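Local coordinates for putative uncharacterized protein tcp24 (Actinoplanes teichomyceticus, PDB 4Q38), which transfers long fatty acyl chains from acyl-CoA to the amino sugar of teicoplanin-type glycopeptides, as an N-acyltransferase with a GNAT-like C-terminal domain, at residues I164-Y169 against E295-N301; R123-V127 against Q171-Q177; S250-L254 against H329-G333. All coordinates share one frame; numbering follows the deposited sequence.

Interaction 1 of 3, residues I164-Y169 against E295-N301. With COA (coenzyme A), chain D.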
loop_
_atom_site.group_PDB
_atom_site.type_symbol
_atom_site.label_atom_id
_atom_site.label_comp_id
_atom_site.label_asym_id
_atom_site.label_seq_id
_atom_site.Cartn_x
_atom_site.Cartn_y
_atom_site.Cartn_z
ATOM N N ILE A 164 2.649 -7.680 -7.723
ATOM C CA ILE A 164 1.358 -8.204 -7.263
ATOM C C ILE A 164 0.268 -8.020 -8.311
ATOM O O ILE A 164 -0.514 -8.934 -8.554
ATOM C CB ILE A 164 0.933 -7.567 -5.916
ATOM C CG1 ILE A 164 1.731 -8.195 -4.752
ATOM C CG2 ILE A 164 -0.575 -7.685 -5.693
ATOM C CD1 ILE A 164 1.743 -7.335 -3.498
ATOM N N HIS A 165 0.197 -6.841 -8.929
ATOM C CA HIS A 165 -0.817 -6.635 -9.968
ATOM C C HIS A 165 -0.732 -7.694 -11.033
ATOM O O HIS A 165 -1.751 -8.292 -11.410
ATOM C CB HIS A 165 -0.732 -5.239 -10.591
ATOM C CG HIS A 165 -1.821 -4.970 -11.605
ATOM N ND1 HIS A 165 -1.802 -5.504 -12.838
ATOM C CD2 HIS A 165 -2.988 -4.221 -11.518
ATOM C CE1 HIS A 165 -2.897 -5.117 -13.511
ATOM N NE2 HIS A 165 -3.620 -4.326 -12.708
ATOM N N ARG A 166 0.484 -7.958 -11.505
ATOM C CA ARG A 166 0.698 -8.895 -12.604
ATOM C C ARG A 166 0.396 -10.333 -12.191
ATOM O O ARG A 166 -0.191 -11.089 -12.963
ATOM C CB ARG A 166 2.117 -8.775 -13.155
ATOM C CG ARG A 166 2.412 -9.681 -14.348
ATOM C CD ARG A 166 3.818 -9.454 -14.891
ATOM N NE ARG A 166 3.982 -8.107 -15.445
ATOM C CZ ARG A 166 3.745 -7.770 -16.713
ATOM N NH1 ARG A 166 3.309 -8.678 -17.588
ATOM N NH2 ARG A 166 3.938 -6.515 -17.105
ATOM N N ARG A 167 0.786 -10.706 -10.977
ATOM C CA ARG A 167 0.456 -12.045 -10.452
ATOM C C ARG A 167 -1.061 -12.228 -10.372
ATOM O O ARG A 167 -1.596 -13.267 -10.754
ATOM C CB ARG A 167 1.110 -12.267 -9.073
ATOM C CG ARG A 167 0.901 -13.656 -8.468
ATOM C CD ARG A 167 1.193 -13.668 -6.967
ATOM N NE ARG A 167 2.408 -12.914 -6.641
ATOM C CZ ARG A 167 2.665 -12.334 -5.466
ATOM N NH1 ARG A 167 1.799 -12.397 -4.460
ATOM N NH2 ARG A 167 3.802 -11.670 -5.300
ATOM N N LYS A 168 -1.747 -11.204 -9.882
ATOM C CA LYS A 168 -3.182 -11.268 -9.633
ATOM C C LYS A 168 -4.042 -11.251 -10.910
ATOM O O LYS A 168 -5.015 -12.009 -11.020
ATOM C CB LYS A 168 -3.586 -10.121 -8.701
ATOM C CG LYS A 168 -5.005 -10.195 -8.172
ATOM C CD LYS A 168 -5.250 -9.114 -7.133
ATOM C CE LYS A 168 -6.667 -9.207 -6.592
ATOM N NZ LYS A 168 -6.995 -8.075 -5.685
ATOM N N TYR A 169 -3.683 -10.390 -11.863
ATOM C CA TYR A 169 -4.544 -10.122 -13.017
ATOM C C TYR A 169 -4.001 -10.603 -14.357
ATOM O O TYR A 169 -4.766 -10.775 -15.311
ATOM C CB TYR A 169 -4.864 -8.627 -13.107
ATOM C CG TYR A 169 -5.540 -8.057 -11.879
ATOM C CD1 TYR A 169 -6.870 -8.358 -11.582
ATOM C CD2 TYR A 169 -4.853 -7.201 -11.029
ATOM C CE1 TYR A 169 -7.491 -7.833 -10.462
ATOM C CE2 TYR A 169 -5.460 -6.667 -9.909
ATOM C CZ TYR A 169 -6.777 -6.986 -9.627
ATOM O OH TYR A 169 -7.371 -6.441 -8.515
ATOM N N GLU A 295 -7.018 -12.429 -0.220
ATOM C CA GLU A 295 -6.095 -11.490 -0.894
ATOM C C GLU A 295 -4.652 -11.807 -0.523
ATOM O O GLU A 295 -3.814 -12.058 -1.394
ATOM C CB GLU A 295 -6.438 -10.029 -0.571
ATOM C CG GLU A 295 -5.381 -8.994 -0.974
ATOM C CD GLU A 295 -5.217 -8.829 -2.484
ATOM O OE1 GLU A 295 -6.137 -9.195 -3.245
ATOM O OE2 GLU A 295 -4.154 -8.336 -2.917
ATOM N N PHE A 296 -4.360 -11.833 0.772
ATOM C CA PHE A 296 -2.973 -11.978 1.205
ATOM C C PHE A 296 -2.349 -13.364 1.112
ATOM O O PHE A 296 -1.118 -13.488 1.039
ATOM C CB PHE A 296 -2.783 -11.354 2.589
ATOM C CG PHE A 296 -2.887 -9.865 2.570
ATOM C CD1 PHE A 296 -1.887 -9.096 1.961
ATOM C CD2 PHE A 296 -3.991 -9.226 3.113
ATOM C CE1 PHE A 296 -1.978 -7.712 1.916
ATOM C CE2 PHE A 296 -4.096 -7.841 3.065
ATOM C CZ PHE A 296 -3.085 -7.084 2.468
ATOM N N VAL A 297 -3.182 -14.398 1.092
ATOM C CA VAL A 297 -2.672 -15.759 0.934
ATOM C C VAL A 297 -2.622 -16.182 -0.533
ATOM O O VAL A 297 -1.707 -16.891 -0.933
ATOM C CB VAL A 297 -3.459 -16.780 1.797
ATOM C CG1 VAL A 297 -3.004 -18.202 1.527
ATOM C CG2 VAL A 297 -3.266 -16.465 3.278
ATOM N N PHE A 298 -3.596 -15.744 -1.326
ATOM C CA PHE A 298 -3.712 -16.191 -2.721
ATOM C C PHE A 298 -3.755 -15.078 -3.769
ATOM O O PHE A 298 -3.768 -15.375 -4.967
ATOM C CB PHE A 298 -4.992 -17.013 -2.912
ATOM C CG PHE A 298 -5.107 -18.206 -2.012
ATOM C CD1 PHE A 298 -4.354 -19.354 -2.249
ATOM C CD2 PHE A 298 -6.005 -18.198 -0.943
ATOM C CE1 PHE A 298 -4.483 -20.467 -1.424
ATOM C CE2 PHE A 298 -6.133 -19.311 -0.115
ATOM C CZ PHE A 298 -5.373 -20.443 -0.359
ATOM N N ARG A 299 -3.810 -13.817 -3.336
ATOM C CA ARG A 299 -4.145 -12.692 -4.230
ATOM C C ARG A 299 -5.388 -13.072 -5.024
ATOM O O ARG A 299 -5.393 -13.054 -6.264
ATOM C CB ARG A 299 -2.982 -12.328 -5.169
ATOM C CG ARG A 299 -1.695 -11.897 -4.475
ATOM C CD ARG A 299 -1.874 -10.641 -3.633
ATOM N NE ARG A 299 -0.723 -10.447 -2.749
ATOM C CZ ARG A 299 -0.606 -9.466 -1.861
ATOM N NH1 ARG A 299 -1.575 -8.571 -1.728
ATOM N NH2 ARG A 299 0.479 -9.385 -1.098
ATOM N N TYR A 300 -6.432 -13.420 -4.280
ATOM C CA TYR A 300 -7.641 -14.013 -4.824
ATOM C C TYR A 300 -8.321 -13.107 -5.840
ATOM O O TYR A 300 -8.552 -11.928 -5.579
ATOM C CB TYR A 300 -8.607 -14.345 -3.690
ATOM C CG TYR A 300 -9.815 -15.136 -4.119
ATOM C CD1 TYR A 300 -9.678 -16.424 -4.639
ATOM C CD2 TYR A 300 -11.098 -14.603 -3.997
ATOM C CE1 TYR A 300 -10.785 -17.154 -5.033
ATOM C CE2 TYR A 300 -12.213 -15.327 -4.391
ATOM C CZ TYR A 300 -12.049 -16.601 -4.907
ATOM O OH TYR A 300 -13.150 -17.326 -5.306
ATOM N N ASN A 301 -8.627 -13.675 -6.998
ATOM C CA ASN A 301 -9.359 -12.969 -8.038
ATOM C C ASN A 301 -10.535 -13.801 -8.561
ATOM O O ASN A 301 -10.730 -13.943 -9.771
ATOM C CB ASN A 301 -8.409 -12.554 -9.171
ATOM C CG ASN A 301 -9.055 -11.602 -10.165
ATOM O OD1 ASN A 301 -8.800 -11.687 -11.364
ATOM N ND2 ASN A 301 -9.894 -10.697 -9.674
HETATM N N1A COA D . 0.737 -17.344 1.314
HETATM C C2A COA D . 0.929 -18.678 1.282
HETATM N N3A COA D . 1.533 -19.366 2.268
HETATM C C4A COA D . 1.990 -18.720 3.372
HETATM C C5A COA D . 1.819 -17.260 3.478
HETATM C C6A COA D . 1.143 -16.576 2.353
HETATM N N6A COA D . 0.921 -15.238 2.352
HETATM N N7A COA D . 2.358 -16.902 4.658
HETATM C C8A COA D . 2.828 -18.021 5.256
HETATM N N9A COA D . 2.620 -19.102 4.479
HETATM C C1B COA D . 2.980 -20.503 4.802
HETATM C C2B COA D . 4.442 -20.690 5.166
HETATM O O2B COA D . 5.227 -20.927 4.002
HETATM C C3B COA D . 4.379 -21.878 6.103
HETATM O O3B COA D . 4.186 -23.058 5.320
HETATM P P3B COA D . 4.555 -24.550 5.835
HETATM O O7A COA D . 6.051 -24.570 5.768
HETATM O O8A COA D . 3.813 -25.414 4.850
HETATM O O9A COA D . 3.998 -24.647 7.235
HETATM C C4B COA D . 3.088 -21.620 6.873
HETATM O O4B COA D . 2.248 -20.905 5.964
HETATM C C5B COA D . 3.273 -20.832 8.173
HETATM O O5B COA D . 3.800 -19.526 7.882
HETATM P P1A COA D . 4.347 -18.532 9.016
HETATM O O1A COA D . 5.713 -18.942 9.494
HETATM O O2A COA D . 3.236 -18.363 10.020
HETATM O O3A COA D . 4.474 -17.139 8.193
HETATM P P2A COA D . 5.752 -16.658 7.340
HETATM O O4A COA D . 6.709 -15.937 8.251
HETATM O O5A COA D . 6.289 -17.773 6.482
HETATM O O6A COA D . 5.037 -15.604 6.353
HETATM C CBP COA D . 4.279 -13.316 5.859
HETATM C CCP COA D . 4.406 -14.437 6.887
HETATM C CDP COA D . 3.542 -12.191 6.569
HETATM C CEP COA D . 5.670 -12.868 5.457
HETATM C CAP COA D . 3.486 -13.802 4.622
HETATM O OAP COA D . 2.231 -14.345 5.033
HETATM C C9P COA D . 3.210 -12.771 3.544
HETATM O O9P COA D . 4.095 -12.428 2.779
HETATM N N8P COA D . 1.964 -12.296 3.451
HETATM C C7P COA D . 1.608 -11.190 2.577
HETATM C C6P COA D . 1.691 -9.857 3.318
HETATM C C5P COA D . 0.657 -9.790 4.432
HETATM O O5P COA D . -0.183 -10.674 4.560
HETATM N N4P COA D . 0.742 -8.738 5.250
HETATM C C3P COA D . -0.307 -8.406 6.209
HETATM C C2P COA D . -1.513 -7.735 5.570
HETATM S S1P COA D . -2.775 -7.359 6.833
HETATM O O HOH W 1 -5.628 -14.235 -9.060
#

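Interaction 2 of 3, residues R123-V127 against Q171-Q177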
loop_
_atom_site.group_PDB
_atom_site.type_symbol
_atom_site.label_atom_id
_atom_site.label_comp_id
_atom_site.label_asym_id
_atom_site.label_seq_id
_atom_site.Cartn_x
_atom_site.Cartn_y
_atom_site.Cartn_z
ATOM N N ARG A 123 -3.337 1.577 -17.475
ATOM C CA ARG A 123 -2.961 0.528 -16.512
ATOM C C ARG A 123 -1.846 0.981 -15.568
ATOM O O ARG A 123 -1.861 0.644 -14.390
ATOM C CB ARG A 123 -2.529 -0.751 -17.242
ATOM C CG ARG A 123 -3.672 -1.475 -17.945
ATOM C CD ARG A 123 -3.209 -2.800 -18.539
ATOM N NE ARG A 123 -2.481 -2.667 -19.807
ATOM C CZ ARG A 123 -1.200 -2.987 -19.977
ATOM N NH1 ARG A 123 -0.461 -3.441 -18.954
ATOM N NH2 ARG A 123 -0.650 -2.860 -21.180
ATOM N N TYR A 124 -0.884 1.736 -16.088
ATOM C CA TYR A 124 0.241 2.180 -15.275
ATOM C C TYR A 124 0.066 3.595 -14.708
ATOM O O TYR A 124 1.014 4.175 -14.185
ATOM C CB TYR A 124 1.551 2.072 -16.066
ATOM C CG TYR A 124 2.037 0.657 -16.322
ATOM C CD1 TYR A 124 2.304 -0.220 -15.263
ATOM C CD2 TYR A 124 2.272 0.206 -17.624
ATOM C CE1 TYR A 124 2.773 -1.500 -15.493
ATOM C CE2 TYR A 124 2.744 -1.080 -17.869
ATOM C CZ TYR A 124 2.989 -1.932 -16.802
ATOM O OH TYR A 124 3.459 -3.209 -17.035
ATOM N N PHE A 125 -1.146 4.142 -14.791
ATOM C CA PHE A 125 -1.390 5.531 -14.382
ATOM C C PHE A 125 -0.775 5.885 -13.024
ATOM O O PHE A 125 -0.072 6.875 -12.886
ATOM C CB PHE A 125 -2.891 5.860 -14.382
ATOM C CG PHE A 125 -3.203 7.269 -13.945
ATOM C CD1 PHE A 125 -3.036 8.344 -14.827
ATOM C CD2 PHE A 125 -3.648 7.530 -12.650
ATOM C CE1 PHE A 125 -3.307 9.646 -14.419
ATOM C CE2 PHE A 125 -3.924 8.830 -12.237
ATOM C CZ PHE A 125 -3.759 9.890 -13.128
ATOM N N HIS A 126 -1.061 5.073 -12.021
ATOM C CA HIS A 126 -0.626 5.375 -10.654
ATOM C C HIS A 126 0.827 5.110 -10.411
ATOM O O HIS A 126 1.411 5.606 -9.444
ATOM C CB HIS A 126 -1.528 4.645 -9.670
ATOM C CG HIS A 126 -2.933 5.171 -9.688
ATOM N ND1 HIS A 126 -3.241 6.405 -9.240
ATOM C CD2 HIS A 126 -4.119 4.616 -10.168
ATOM C CE1 HIS A 126 -4.562 6.625 -9.414
ATOM N NE2 HIS A 126 -5.098 5.531 -9.973
ATOM N N VAL A 127 1.447 4.336 -11.293
ATOM C CA VAL A 127 2.907 4.269 -11.302
ATOM C C VAL A 127 3.492 5.626 -11.727
ATOM O O VAL A 127 4.478 6.107 -11.130
ATOM C CB VAL A 127 3.415 3.138 -12.222
ATOM C CG1 VAL A 127 4.939 3.120 -12.265
ATOM C CG2 VAL A 127 2.881 1.796 -11.748
ATOM N N GLN A 171 -1.590 -9.056 -16.346
ATOM C CA GLN A 171 -0.891 -8.035 -17.129
ATOM C C GLN A 171 -0.393 -6.913 -16.218
ATOM O O GLN A 171 -0.736 -6.878 -15.037
ATOM C CB GLN A 171 -1.767 -7.494 -18.272
ATOM C CG GLN A 171 -2.854 -6.513 -17.860
ATOM C CD GLN A 171 -4.000 -7.182 -17.132
ATOM O OE1 GLN A 171 -4.131 -7.055 -15.919
ATOM N NE2 GLN A 171 -4.833 -7.907 -17.872
ATOM N N GLY A 172 0.416 -6.011 -16.773
ATOM C CA GLY A 172 1.037 -4.941 -16.007
ATOM C C GLY A 172 0.052 -3.926 -15.470
ATOM O O GLY A 172 -0.940 -3.603 -16.122
ATOM N N GLY A 173 0.334 -3.414 -14.273
ATOM C CA GLY A 173 -0.531 -2.422 -13.636
ATOM C C GLY A 173 -0.124 -2.207 -12.187
ATOM O O GLY A 173 0.856 -2.794 -11.714
ATOM N N MET A 174 -0.862 -1.347 -11.498
ATOM C CA MET A 174 -0.662 -1.116 -10.062
ATOM C C MET A 174 -1.931 -0.427 -9.587
ATOM O O MET A 174 -2.129 0.769 -9.824
ATOM C CB MET A 174 0.591 -0.258 -9.791
ATOM C CG MET A 174 1.192 -0.410 -8.390
ATOM S SD MET A 174 0.145 0.235 -7.056
ATOM C CE MET A 174 0.232 1.995 -7.367
ATOM N N ASN A 175 -2.805 -1.197 -8.942
ATOM C CA ASN A 175 -4.087 -0.676 -8.503
ATOM C C ASN A 175 -4.235 -0.559 -6.970
ATOM O O ASN A 175 -5.349 -0.568 -6.449
ATOM C CB ASN A 175 -5.243 -1.488 -9.114
ATOM C CG ASN A 175 -5.332 -2.894 -8.549
ATOM O OD1 ASN A 175 -4.335 -3.473 -8.153
ATOM N ND2 ASN A 175 -6.535 -3.445 -8.519
ATOM N N MET A 176 -3.109 -0.431 -6.277
ATOM C CA MET A 176 -3.074 -0.190 -4.832
ATOM C C MET A 176 -2.673 1.262 -4.521
ATOM O O MET A 176 -1.987 1.532 -3.532
ATOM C CB MET A 176 -2.109 -1.178 -4.154
ATOM C CG MET A 176 -2.604 -2.622 -4.100
ATOM S SD MET A 176 -4.063 -2.774 -3.046
ATOM C CE MET A 176 -3.327 -2.517 -1.437
ATOM N N GLN A 177 -3.120 2.193 -5.367
ATOM C CA GLN A 177 -2.795 3.611 -5.212
ATOM C C GLN A 177 -3.252 4.244 -3.890
ATOM O O GLN A 177 -2.655 5.220 -3.456
ATOM C CB GLN A 177 -3.297 4.455 -6.398
ATOM C CG GLN A 177 -4.812 4.504 -6.582
ATOM C CD GLN A 177 -5.365 3.315 -7.342
ATOM O OE1 GLN A 177 -4.655 2.347 -7.611
ATOM N NE2 GLN A 177 -6.635 3.386 -7.699
HETATM O O HOH W 2 -1.321 2.179 -12.129
HETATM O O HOH W 3 -3.553 -0.688 -12.770
HETATM O O HOH W 4 1.343 -5.694 -19.363
#

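Interaction 3 of 3, residues S250-L254 against H329-G333. With COA (coenzyme A), chain D.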
loop_
_atom_site.group_PDB
_atom_site.type_symbol
_atom_site.label_atom_id
_atom_site.label_comp_id
_atom_site.label_asym_id
_atom_site.label_seq_id
_atom_site.Cartn_x
_atom_site.Cartn_y
_atom_site.Cartn_z
ATOM N N SER A 250 -4.045 -4.322 12.627
ATOM C CA SER A 250 -5.300 -4.993 12.270
ATOM C C SER A 250 -4.985 -5.932 11.111
ATOM O O SER A 250 -4.458 -5.495 10.088
ATOM C CB SER A 250 -6.385 -4.003 11.838
ATOM O OG SER A 250 -6.681 -3.072 12.860
ATOM N N SER A 251 -5.273 -7.221 11.270
ATOM C CA SER A 251 -4.845 -8.188 10.270
ATOM C C SER A 251 -5.549 -9.528 10.392
ATOM O O SER A 251 -5.935 -9.948 11.483
ATOM C CB SER A 251 -3.332 -8.421 10.369
ATOM O OG SER A 251 -2.877 -9.272 9.329
ATOM N N TRP A 252 -5.684 -10.205 9.259
ATOM C CA TRP A 252 -6.055 -11.619 9.256
ATOM C C TRP A 252 -5.105 -12.440 10.116
ATOM O O TRP A 252 -5.494 -13.487 10.649
ATOM C CB TRP A 252 -6.065 -12.135 7.824
ATOM C CG TRP A 252 -4.709 -12.100 7.156
ATOM C CD1 TRP A 252 -4.164 -11.069 6.385
ATOM C CD2 TRP A 252 -3.673 -13.137 7.188
ATOM N NE1 TRP A 252 -2.903 -11.392 5.957
ATOM C CE2 TRP A 252 -2.548 -12.618 6.393
ATOM C CE3 TRP A 252 -3.561 -14.398 7.776
ATOM C CZ2 TRP A 252 -1.383 -13.346 6.203
ATOM C CZ3 TRP A 252 -2.381 -15.118 7.580
ATOM C CH2 TRP A 252 -1.317 -14.601 6.813
ATOM N N MET A 253 -3.865 -11.945 10.269
ATOM C CA MET A 253 -2.777 -12.627 10.996
ATOM C C MET A 253 -3.039 -12.783 12.479
ATOM O O MET A 253 -2.474 -13.665 13.134
ATOM C CB MET A 253 -1.487 -11.817 10.908
ATOM C CG MET A 253 -0.629 -12.036 9.689
ATOM S SD MET A 253 0.819 -10.997 9.943
ATOM C CE MET A 253 1.098 -10.445 8.272
ATOM N N LEU A 254 -3.843 -11.878 13.014
ATOM C CA LEU A 254 -4.112 -11.844 14.433
ATOM C C LEU A 254 -5.318 -12.702 14.807
ATOM O O LEU A 254 -5.689 -12.743 15.966
ATOM C CB LEU A 254 -4.311 -10.396 14.897
ATOM C CG LEU A 254 -3.009 -9.585 15.000
ATOM C CD1 LEU A 254 -3.317 -8.128 15.341
ATOM C CD2 LEU A 254 -2.052 -10.196 16.027
ATOM N N HIS A 329 -11.554 -13.823 10.336
ATOM C CA HIS A 329 -11.814 -12.475 10.833
ATOM C C HIS A 329 -10.562 -11.677 11.010
ATOM O O HIS A 329 -9.566 -12.168 11.554
ATOM C CB HIS A 329 -12.560 -12.521 12.166
ATOM C CG HIS A 329 -13.731 -13.473 12.176
ATOM N ND1 HIS A 329 -14.782 -13.338 11.341
ATOM C CD2 HIS A 329 -13.985 -14.606 12.953
ATOM C CE1 HIS A 329 -15.665 -14.335 11.565
ATOM N NE2 HIS A 329 -15.177 -15.110 12.553
ATOM N N MET A 330 -10.608 -10.425 10.562
ATOM C CA MET A 330 -9.562 -9.467 10.894
ATOM C C MET A 330 -9.637 -9.190 12.385
ATOM O O MET A 330 -10.719 -8.956 12.918
ATOM C CB MET A 330 -9.763 -8.157 10.135
ATOM C CG MET A 330 -8.622 -7.164 10.322
ATOM S SD MET A 330 -8.954 -5.544 9.590
ATOM C CE MET A 330 -10.062 -4.839 10.814
ATOM N N ARG A 331 -8.500 -9.227 13.065
ATOM C CA ARG A 331 -8.493 -8.874 14.483
ATOM C C ARG A 331 -7.537 -7.714 14.701
ATOM O O ARG A 331 -6.619 -7.500 13.905
ATOM C CB ARG A 331 -8.129 -10.074 15.366
ATOM C CG ARG A 331 -9.082 -11.270 15.257
ATOM C CD ARG A 331 -10.509 -10.968 15.716
ATOM N NE ARG A 331 -10.592 -10.498 17.101
ATOM C CZ ARG A 331 -10.654 -11.290 18.172
ATOM N NH1 ARG A 331 -10.644 -12.612 18.044
ATOM N NH2 ARG A 331 -10.721 -10.751 19.377
ATOM N N THR A 332 -7.777 -6.966 15.773
ATOM C CA THR A 332 -7.025 -5.769 16.080
ATOM C C THR A 332 -6.392 -5.911 17.457
ATOM O O THR A 332 -7.022 -6.404 18.392
ATOM C CB THR A 332 -7.945 -4.530 16.025
ATOM O OG1 THR A 332 -8.346 -4.314 14.671
ATOM C CG2 THR A 332 -7.246 -3.278 16.532
ATOM N N GLY A 333 -5.137 -5.496 17.566
ATOM C CA GLY A 333 -4.433 -5.559 18.827
ATOM C C GLY A 333 -3.288 -4.579 18.869
ATOM O O GLY A 333 -3.069 -3.820 17.917
HETATM N N1A COA D . 0.737 -17.344 1.314
HETATM C C2A COA D . 0.929 -18.678 1.282
HETATM N N3A COA D . 1.533 -19.366 2.268
HETATM C C4A COA D . 1.990 -18.720 3.372
HETATM C C5A COA D . 1.819 -17.260 3.478
HETATM C C6A COA D . 1.143 -16.576 2.353
HETATM N N6A COA D . 0.921 -15.238 2.352
HETATM N N7A COA D . 2.358 -16.902 4.658
HETATM C C8A COA D . 2.828 -18.021 5.256
HETATM N N9A COA D . 2.620 -19.102 4.479
HETATM C C1B COA D . 2.980 -20.503 4.802
HETATM C C2B COA D . 4.442 -20.690 5.166
HETATM O O2B COA D . 5.227 -20.927 4.002
HETATM C C3B COA D . 4.379 -21.878 6.103
HETATM O O3B COA D . 4.186 -23.058 5.320
HETATM P P3B COA D . 4.555 -24.550 5.835
HETATM O O7A COA D . 6.051 -24.570 5.768
HETATM O O8A COA D . 3.813 -25.414 4.850
HETATM O O9A COA D . 3.998 -24.647 7.235
HETATM C C4B COA D . 3.088 -21.620 6.873
HETATM O O4B COA D . 2.248 -20.905 5.964
HETATM C C5B COA D . 3.273 -20.832 8.173
HETATM O O5B COA D . 3.800 -19.526 7.882
HETATM P P1A COA D . 4.347 -18.532 9.016
HETATM O O1A COA D . 5.713 -18.942 9.494
HETATM O O2A COA D . 3.236 -18.363 10.020
HETATM O O3A COA D . 4.474 -17.139 8.193
HETATM P P2A COA D . 5.752 -16.658 7.340
HETATM O O4A COA D . 6.709 -15.937 8.251
HETATM O O5A COA D . 6.289 -17.773 6.482
HETATM O O6A COA D . 5.037 -15.604 6.353
HETATM C CBP COA D . 4.279 -13.316 5.859
HETATM C CCP COA D . 4.406 -14.437 6.887
HETATM C CDP COA D . 3.542 -12.191 6.569
HETATM C CEP COA D . 5.670 -12.868 5.457
HETATM C CAP COA D . 3.486 -13.802 4.622
HETATM O OAP COA D . 2.231 -14.345 5.033
HETATM C C9P COA D . 3.210 -12.771 3.544
HETATM O O9P COA D . 4.095 -12.428 2.779
HETATM N N8P COA D . 1.964 -12.296 3.451
HETATM C C7P COA D . 1.608 -11.190 2.577
HETATM C C6P COA D . 1.691 -9.857 3.318
HETATM C C5P COA D . 0.657 -9.790 4.432
HETATM O O5P COA D . -0.183 -10.674 4.560
HETATM N N4P COA D . 0.742 -8.738 5.250
HETATM C C3P COA D . -0.307 -8.406 6.209
HETATM C C2P COA D . -1.513 -7.735 5.570
HETATM S S1P COA D . -2.775 -7.359 6.833
#

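Interaction 1 of 3, residues I164-Y169 against E295-N301
Lys168 reaches across to Glu295 and Arg299 as a straight rod, its CG anti to the backbone N (chi1 -170°) and every later torsion extended. From CB the chain runs out: CG lies 3.5 Å from the carbonyl O of Arg299, and CD runs on between that oxygen and the Glu295 carboxylate. CE passes 3.5 Å from Tyr300 O, and NZ ends 2.8 Å from Glu295 OE1, a salt bridge made on the syn side of the carboxylate, 26° out of its plane. The other oxygen, Glu295 OE2, takes Arg299 NH1 at 2.8 Å, so one carboxylate joins two cations, and the contact illustrates how a shared acid can hold basic groups together. Ile164 CD1 lies over one face of the Arg299 guanidinium, 3.4 Å from NH2. Arg167 NH1 comes within 3.6 Å of Arg299 NE, like charges whose closeness is probably eased by Glu214, which bridges to both arginines. A water joins Lys168 O to Arg299 O. The contact thus sets the end of helix 157-169, in the N-terminal domain, against the end of helix 290-298, whose Phe296 O accepts the coenzyme A adenine amine and whose Val297 and Phe298 pack on helix 313-323.

Interaction 2 of 3, residues R123-V127 against Q171-Q177
His126 and Gln177 meet as two flat groups, ring and amide planes only 6° apart. Gln177 CG stands 3.4 Å from the centroid of the imidazole, almost on its normal, a CH-pi contact, while CD slides over the rim toward CD2 and NE2. Gln177 reaches this position with CG wedged between its own backbone N and carbonyl carbon (chi1 64°), and a bend at chi2 then lays the amide over the ring. The opposite face of the imidazole is covered by Phe125. At the other end, Arg123 NH1 donates to Gly172 O at 2.9 Å, the acceptor nearly in the guanidinium plane but the donor tilted 34° from the carbonyl plane. The Tyr124 phenol meets the Gly172-Gly173 backbone obliquely, OH 3.2 Å from Gly172 CA, an approach this close being possible beside a residue without a side chain. In between, Val127 CG2 touches Met174 CB at 3.6 Å.

Water does much of the backbone pairing. One molecule links Arg123 O, His126 N and Met174 O, and a second joins Arg123 O to Met174 N, so the two backbones are joined here through water rather than by direct bonds. Farther out, the carbonyls of Pro112 and Gly111 take His126 NE2 and Gln177 NE2, which fixes both stacked groups, and Tyr124 OH is hydrogen-bonded to Glu72. The contact belongs to the helical N-terminal domain: the beginning of helix 125-143 packs against the irregular connection between helices 157-169 and 177-184, whose Met176 touches the bound decanoyl sugar.

Interaction 3 of 3, residues S250-L254 against H329-G333
Ser251 O is gripped by two backbone donors, Arg331 N at 3.1 Å from the partner strand and Leu254 N at 3.2 Å from its own turn. They arrive from opposite faces of the carbonyl plane, the Arg331 donor standing 50° out of it. The return bond, Ser251 N to Arg331 O at 3.0 Å, lies in the carbonyl plane and completes an antiparallel hydrogen-bonded pair. Next to it, Ser250, one residue back, and Thr332, one residue further on the partner strand, form the non-hydrogen-bonded pair, and their hydroxyls are hydrogen-bonded, Ser250 OG to Thr332 OG1 at 2.8 Å. Met330 runs beside this strand end, its SD 3.7 Å from Ser250 CB.

Strands 246-251 and 331-336 are neighbours within the mixed sheet of the GNAT-like domain, and here the first of them ends and its chain turns off into a short 3-10 segment toward the cofactor. The departure is held by an ST turn, in which Ser251 OG accepts from Met253 N. The same hydroxyl lies 3.1 Å from the coenzyme A sulfur S1P. Trp252 is then presented edge-on to the pantetheine, its NE1 donating to O5P at 3.1 Å in a bent bond of 141°; its CG sits between backbone N and carbonyl carbon (chi1 64°), which carries the indole away from Met330 and toward Phe296. Leu254 turns the other way, CB packing against Arg331 CB and CD1 against the backbone near Gly333. The folded Arg331 chain leads its guanidinium off to a salt bridge with Asp279, while the bound decanoyl sugar touches Ser250, Ser251, Met253 and Leu254.

The three contacts show chemistry following location. Interaction 2 is buried within the helical N-terminal domain, where ring-amide stacking and ordered waters prevail; interaction 3, also buried, lies in the GNAT-like domain and relies on strand pairing. Interaction 1 is only partly buried and spans the two domains through charged side chains. It meets interaction 2 through helix 157-169 and the loop that follows it, where His165 bonds to Gln171 O and Tyr169 to Asn175. On its other side it meets interaction 3 where Phe296 packs against Trp252, and both touch the same coenzyme A. Interactions 2 and 3 do not touch, their nearest atoms being about 12 Å apart.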